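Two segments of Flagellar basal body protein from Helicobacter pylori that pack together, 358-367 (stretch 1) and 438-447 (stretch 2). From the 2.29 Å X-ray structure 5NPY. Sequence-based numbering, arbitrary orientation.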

ATOM      1  N   SER A 358     -13.417  -1.371  -5.063  1.00 21.20           N
ATOM      2  CA  SER A 358     -12.822  -0.039  -5.076  1.00 19.37           C
ATOM      3  C   SER A 358     -11.940   0.127  -3.847  1.00 23.81           C
ATOM      4  O   SER A 358     -12.251  -0.398  -2.775  1.00 32.80           O
ATOM      5  CB  SER A 358     -13.880   1.068  -5.115  1.00 22.43           C
ATOM      6  OG  SER A 358     -14.717   0.962  -3.992  1.00 29.11           O
ATOM      7  N   THR A 359     -10.812   0.807  -4.021  1.00 20.69           N
ATOM      8  CA  THR A 359      -9.877   1.075  -2.936  1.00 18.09           C
ATOM      9  C   THR A 359      -9.535   2.552  -2.978  1.00 20.99           C
ATOM     10  O   THR A 359      -9.848   3.250  -3.943  1.00 18.90           O
ATOM     11  CB  THR A 359      -8.599   0.233  -3.048  1.00 23.53           C
ATOM     12  OG1 THR A 359      -7.848   0.656  -4.202  1.00 19.12           O
ATOM     13  CG2 THR A 359      -8.965  -1.275  -3.151  1.00 13.63           C
ATOM     14  N   GLU A 360      -8.886   3.029  -1.921  1.00 25.65           N
ATOM     15  CA  GLU A 360      -8.613   4.455  -1.778  1.00 27.17           C
ATOM     16  C   GLU A 360      -7.489   4.619  -0.767  1.00 25.98           C
ATOM     17  O   GLU A 360      -7.525   4.002   0.298  1.00 26.82           O
ATOM     18  CB  GLU A 360      -9.884   5.199  -1.347  1.00 29.40           C
ATOM     19  CG  GLU A 360      -9.762   6.708  -1.207  1.00 44.06           C
ATOM     20  CD  GLU A 360     -11.019   7.340  -0.577  1.00 39.54           C
ATOM     21  OE1 GLU A 360     -12.001   7.595  -1.312  1.00 41.43           O
ATOM     22  OE2 GLU A 360     -11.021   7.572   0.656  1.00 35.25           O
ATOM     23  N   VAL A 361      -6.482   5.406  -1.132  1.00 21.35           N
ATOM     24  CA  VAL A 361      -5.278   5.639  -0.339  1.00 14.05           C
ATOM     25  C   VAL A 361      -5.123   7.146  -0.130  1.00 32.29           C
ATOM     26  O   VAL A 361      -5.325   7.936  -1.062  1.00 26.88           O
ATOM     27  CB  VAL A 361      -4.032   5.063  -1.056  1.00 19.58           C
ATOM     28  CG1 VAL A 361      -2.754   5.363  -0.294  1.00 21.11           C
ATOM     29  CG2 VAL A 361      -4.190   3.546  -1.282  1.00 26.41           C
ATOM     30  N   ASP A 362      -4.761   7.542   1.089  1.00 23.77           N
ATOM     31  CA  ASP A 362      -4.447   8.936   1.358  1.00 30.74           C
ATOM     32  C   ASP A 362      -3.074   9.264   0.793  1.00 21.29           C
ATOM     33  O   ASP A 362      -2.086   8.598   1.116  1.00 23.77           O
ATOM     34  CB  ASP A 362      -4.470   9.231   2.860  1.00 30.37           C
ATOM     35  CG  ASP A 362      -5.848   9.035   3.489  1.00 37.65           C
ATOM     36  OD1 ASP A 362      -5.908   8.728   4.705  1.00 45.73           O
ATOM     37  OD2 ASP A 362      -6.863   9.208   2.789  1.00 29.79           O
ATOM     38  N   ILE A 363      -3.003  10.299  -0.037  1.00 17.77           N
ATOM     39  CA  ILE A 363      -1.714  10.760  -0.539  1.00 21.01           C
ATOM     40  C   ILE A 363      -1.623  12.262  -0.325  1.00 28.57           C
ATOM     41  O   ILE A 363      -2.624  12.938  -0.066  1.00 25.04           O
ATOM     42  CB  ILE A 363      -1.481  10.394  -2.019  1.00 23.61           C
ATOM     43  CG1 ILE A 363      -2.461  11.150  -2.919  1.00 22.25           C
ATOM     44  CG2 ILE A 363      -1.587   8.862  -2.200  1.00 16.54           C
ATOM     45  CD1 ILE A 363      -2.134  11.060  -4.416  1.00 17.94           C
ATOM     46  N   TYR A 364      -0.390  12.776  -0.422  1.00 26.86           N
ATOM     47  CA  TYR A 364      -0.067  14.121   0.026  1.00 28.25           C
ATOM     48  C   TYR A 364       0.810  14.823  -0.992  1.00 32.00           C
ATOM     49  O   TYR A 364       1.748  14.221  -1.520  1.00 29.86           O
ATOM     50  CB  TYR A 364       0.638  14.086   1.387  1.00 23.50           C
ATOM     51  CG  TYR A 364      -0.131  13.266   2.386  1.00 23.50           C
ATOM     52  CD1 TYR A 364       0.201  11.937   2.632  1.00 27.87           C
ATOM     53  CD2 TYR A 364      -1.216  13.809   3.061  1.00 33.63           C
ATOM     54  CE1 TYR A 364      -0.531  11.171   3.537  1.00 28.66           C
ATOM     55  CE2 TYR A 364      -1.954  13.056   3.966  1.00 35.89           C
ATOM     56  CZ  TYR A 364      -1.610  11.735   4.198  1.00 36.36           C
ATOM     57  OH  TYR A 364      -2.342  10.985   5.102  1.00 43.26           O
ATOM     58  N   ASP A 365       0.512  16.108  -1.244  1.00 27.90           N
ATOM     59  CA  ASP A 365       1.327  16.930  -2.135  1.00 27.84           C
ATOM     60  C   ASP A 365       2.535  17.480  -1.366  1.00 31.43           C
ATOM     61  O   ASP A 365       2.775  17.132  -0.206  1.00 30.80           O
ATOM     62  CB  ASP A 365       0.475  18.028  -2.783  1.00 24.32           C
ATOM     63  CG  ASP A 365      -0.081  19.042  -1.778  1.00 30.07           C
ATOM     64  OD1 ASP A 365       0.382  19.137  -0.620  1.00 37.42           O
ATOM     65  OD2 ASP A 365      -1.009  19.760  -2.166  1.00 23.39           O
ATOM     66  N   LYS A 366       3.325  18.349  -2.011  1.00 32.63           N
ATOM     67  CA  LYS A 366       4.497  18.911  -1.341  1.00 35.59           C
ATOM     68  C   LYS A 366       4.110  19.726  -0.105  1.00 34.81           C
ATOM     69  O   LYS A 366       4.913  19.857   0.828  1.00 33.12           O
ATOM     70  CB  LYS A 366       5.297  19.785  -2.306  1.00 27.44           C
ATOM     71  CG  LYS A 366       6.057  19.023  -3.352  1.00 32.33           C
ATOM     72  CD  LYS A 366       6.707  19.966  -4.340  1.00 34.90           C
ATOM     73  CE  LYS A 366       7.281  19.210  -5.526  1.00 38.20           C
ATOM     74  NZ  LYS A 366       8.085  20.105  -6.400  1.00 48.91           N
ATOM     75  N   ALA A 367       2.895  20.282  -0.087  1.00 20.83           N
ATOM     76  CA  ALA A 367       2.425  21.073   1.042  1.00 25.54           C
ATOM     77  C   ALA A 367       1.854  20.216   2.163  1.00 39.47           C
ATOM     78  O   ALA A 367       1.617  20.746   3.255  1.00 41.70           O
ATOM     79  CB  ALA A 367       1.364  22.073   0.584  1.00 20.19           C
TER
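Stretch 2 438-447: DFKGNKLTYS

Strands that share no backbone hydrogen bonds can still be joined by their side chains, and a β-hairpin laid against a neighbouring strand illustrates the principle. Here stretch 2 carries the turn of the hairpin: the end of one strand, 438-439, and the strand 442-447, linked by a type I' turn from Phe439 to Asn442. The side chain of Asp438 lies out of reach of stretch 1, but its OD1 accepts a hydrogen bond from Gly441 N (3.2 Å) and so braces the turn. Phe439, chi1 t, is the hydrophobic anchor. Ile363 CD1 lies over one face of its ring, 3.7 Å from the centroid in a CH-pi contact, while Tyr364 O approaches the edge, 3.4 Å from Phe439 CE1. Lys440 then reaches back to the loop that follows strand 358-364, where its NZ forms a salt bridge with Asp365 OD2 at 2.7 Å. Gly441 has phi/psi of 90/-3, at which a CB would jam against the preceding carbonyl oxygen. Along the second strand, which runs roughly opposite in direction to stretch 1, alternate residues face it: Asn442 beside the extended Lys366, then, past the out-of-reach Lys443, Leu444 with its CD1 4.0 Å from Ile363 CD1, and, past Thr445, likewise out of reach, Tyr446. There the contact turns polar: a water hydrogen-bonds to both Tyr446 OH (3.0 Å) and Thr359 OG1 (2.6 Å), bridging two hydroxyls that stand 4.1 Å apart. Ser447 lies out of reach.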

ATOM      1  N   ASP A 438      -0.159  11.097 -13.081  1.00 27.06           N
ATOM      2  CA  ASP A 438       0.257  12.487 -12.937  1.00 30.01           C
ATOM      3  C   ASP A 438      -0.423  13.094 -11.708  1.00 31.77           C
ATOM      4  O   ASP A 438      -1.645  13.267 -11.681  1.00 41.96           O
ATOM      5  CB  ASP A 438      -0.067  13.295 -14.191  1.00 36.52           C
ATOM      6  CG  ASP A 438       0.443  14.714 -14.088  1.00 49.76           C
ATOM      7  OD1 ASP A 438      -0.336  15.591 -13.641  1.00 54.83           O
ATOM      8  OD2 ASP A 438       1.642  14.926 -14.405  1.00 40.99           O
ATOM      9  N   PHE A 439       0.374  13.432 -10.705  1.00 25.85           N
ATOM     10  CA  PHE A 439      -0.101  14.005  -9.448  1.00 23.71           C
ATOM     11  C   PHE A 439       0.265  15.498  -9.400  1.00 19.63           C
ATOM     12  O   PHE A 439       1.293  15.885  -8.830  1.00 22.77           O
ATOM     13  CB  PHE A 439       0.505  13.253  -8.269  1.00 21.91           C
ATOM     14  CG  PHE A 439       0.022  13.725  -6.940  1.00 16.60           C
ATOM     15  CD1 PHE A 439       0.761  13.467  -5.790  1.00 22.00           C
ATOM     16  CD2 PHE A 439      -1.187  14.388  -6.822  1.00 20.77           C
ATOM     17  CE1 PHE A 439       0.297  13.884  -4.559  1.00 27.27           C
ATOM     18  CE2 PHE A 439      -1.654  14.803  -5.588  1.00 20.11           C
ATOM     19  CZ  PHE A 439      -0.919  14.555  -4.462  1.00 21.60           C
ATOM     20  N   LYS A 440      -0.612  16.329  -9.972  1.00 21.74           N
ATOM     21  CA  LYS A 440      -0.463  17.794  -9.955  1.00 37.32           C
ATOM     22  C   LYS A 440       0.873  18.230 -10.548  1.00 36.21           C
ATOM     23  O   LYS A 440       1.561  19.085  -9.996  1.00 29.32           O
ATOM     24  CB  LYS A 440      -0.626  18.361  -8.539  1.00 28.95           C
ATOM     25  CG  LYS A 440      -2.069  18.608  -8.144  1.00 27.60           C
ATOM     26  CD  LYS A 440      -2.218  18.785  -6.641  1.00 26.46           C
ATOM     27  CE  LYS A 440      -1.497  20.015  -6.157  1.00 32.40           C
ATOM     28  NZ  LYS A 440      -1.814  20.322  -4.730  1.00 37.20           N
ATOM     29  N   GLY A 441       1.259  17.617 -11.665  1.00 34.99           N
ATOM     30  CA  GLY A 441       2.543  17.898 -12.266  1.00 39.77           C
ATOM     31  C   GLY A 441       3.685  17.022 -11.794  1.00 44.44           C
ATOM     32  O   GLY A 441       4.806  17.160 -12.308  1.00 41.94           O
ATOM     33  N   ASN A 442       3.451  16.121 -10.849  1.00 36.76           N
ATOM     34  CA  ASN A 442       4.503  15.238 -10.371  1.00 39.20           C
ATOM     35  C   ASN A 442       4.180  13.803 -10.769  1.00 42.67           C
ATOM     36  O   ASN A 442       3.007  13.415 -10.861  1.00 33.30           O
ATOM     37  CB  ASN A 442       4.674  15.348  -8.849  1.00 33.71           C
ATOM     38  CG  ASN A 442       5.011  16.759  -8.402  1.00 36.65           C
ATOM     39  OD1 ASN A 442       4.142  17.512  -7.970  1.00 40.36           O
ATOM     40  ND2 ASN A 442       6.275  17.123  -8.515  1.00 41.08           N
ATOM     41  N   LYS A 443       5.230  13.021 -11.012  1.00 38.18           N
ATOM     42  CA  LYS A 443       5.075  11.615 -11.363  1.00 39.29           C
ATOM     43  C   LYS A 443       4.971  10.781 -10.089  1.00 33.86           C
ATOM     44  O   LYS A 443       5.860  10.829  -9.228  1.00 27.95           O
ATOM     45  CB  LYS A 443       6.239  11.138 -12.228  1.00 43.82           C
ATOM     46  CG  LYS A 443       6.255  11.690 -13.665  1.00 39.44           C
ATOM     47  CD  LYS A 443       7.630  11.486 -14.283  1.00 49.94           C
ATOM     48  CE  LYS A 443       8.736  12.040 -13.364  1.00 64.28           C
ATOM     49  NZ  LYS A 443      10.038  11.307 -13.486  1.00 69.80           N
ATOM     50  N   LEU A 444       3.889  10.022  -9.975  1.00 25.26           N
ATOM     51  CA  LEU A 444       3.712   9.050  -8.903  1.00 24.60           C
ATOM     52  C   LEU A 444       3.661   7.644  -9.495  1.00 16.05           C
ATOM     53  O   LEU A 444       2.782   7.350 -10.311  1.00 16.98           O
ATOM     54  CB  LEU A 444       2.441   9.361  -8.120  1.00 26.87           C
ATOM     55  CG  LEU A 444       2.089   8.545  -6.870  1.00 30.74           C
ATOM     56  CD1 LEU A 444       0.998   9.279  -6.143  1.00 24.35           C
ATOM     57  CD2 LEU A 444       1.617   7.134  -7.217  1.00 13.99           C
ATOM     58  N   THR A 445       4.564   6.763  -9.032  1.00 25.40           N
ATOM     59  CA  THR A 445       4.585   5.349  -9.433  1.00 24.19           C
ATOM     60  C   THR A 445       3.603   4.565  -8.565  1.00 25.86           C
ATOM     61  O   THR A 445       3.786   4.490  -7.345  1.00 20.99           O
ATOM     62  CB  THR A 445       5.988   4.745  -9.272  1.00 27.92           C
ATOM     63  OG1 THR A 445       6.967   5.583  -9.889  1.00 30.01           O
ATOM     64  CG2 THR A 445       6.061   3.298  -9.865  1.00 14.79           C
ATOM     65  N   TYR A 446       2.583   3.961  -9.184  1.00 25.57           N
ATOM     66  CA  TYR A 446       1.519   3.258  -8.463  1.00 24.65           C
ATOM     67  C   TYR A 446       1.578   1.771  -8.799  1.00 25.51           C
ATOM     68  O   TYR A 446       1.537   1.403  -9.978  1.00 22.08           O
ATOM     69  CB  TYR A 446       0.154   3.836  -8.837  1.00 14.59           C
ATOM     70  CG  TYR A 446      -1.065   3.306  -8.084  1.00 22.53           C
ATOM     71  CD1 TYR A 446      -2.313   3.369  -8.658  1.00 24.31           C
ATOM     72  CD2 TYR A 446      -0.987   2.840  -6.780  1.00 16.88           C
ATOM     73  CE1 TYR A 446      -3.429   2.924  -8.008  1.00 26.93           C
ATOM     74  CE2 TYR A 446      -2.117   2.402  -6.117  1.00 22.03           C
ATOM     75  CZ  TYR A 446      -3.336   2.451  -6.740  1.00 23.43           C
ATOM     76  OH  TYR A 446      -4.485   2.023  -6.121  1.00 25.56           O
ATOM     77  N   SER A 447       1.691   0.925  -7.770  1.00 16.44           N
ATOM     78  CA  SER A 447       1.760  -0.531  -7.933  1.00 21.74           C
ATOM     79  C   SER A 447       0.598  -1.195  -7.203  1.00 23.39           C
ATOM     80  O   SER A 447       0.396  -0.978  -5.994  1.00 19.95           O
ATOM     81  CB  SER A 447       3.083  -1.117  -7.409  1.00 23.23           C
ATOM     82  OG  SER A 447       4.215  -0.597  -8.105  1.00 26.22           O
TER
HETATM   83  O   HOH W   1      -6.594   2.945  -4.231  1.00 21.02           O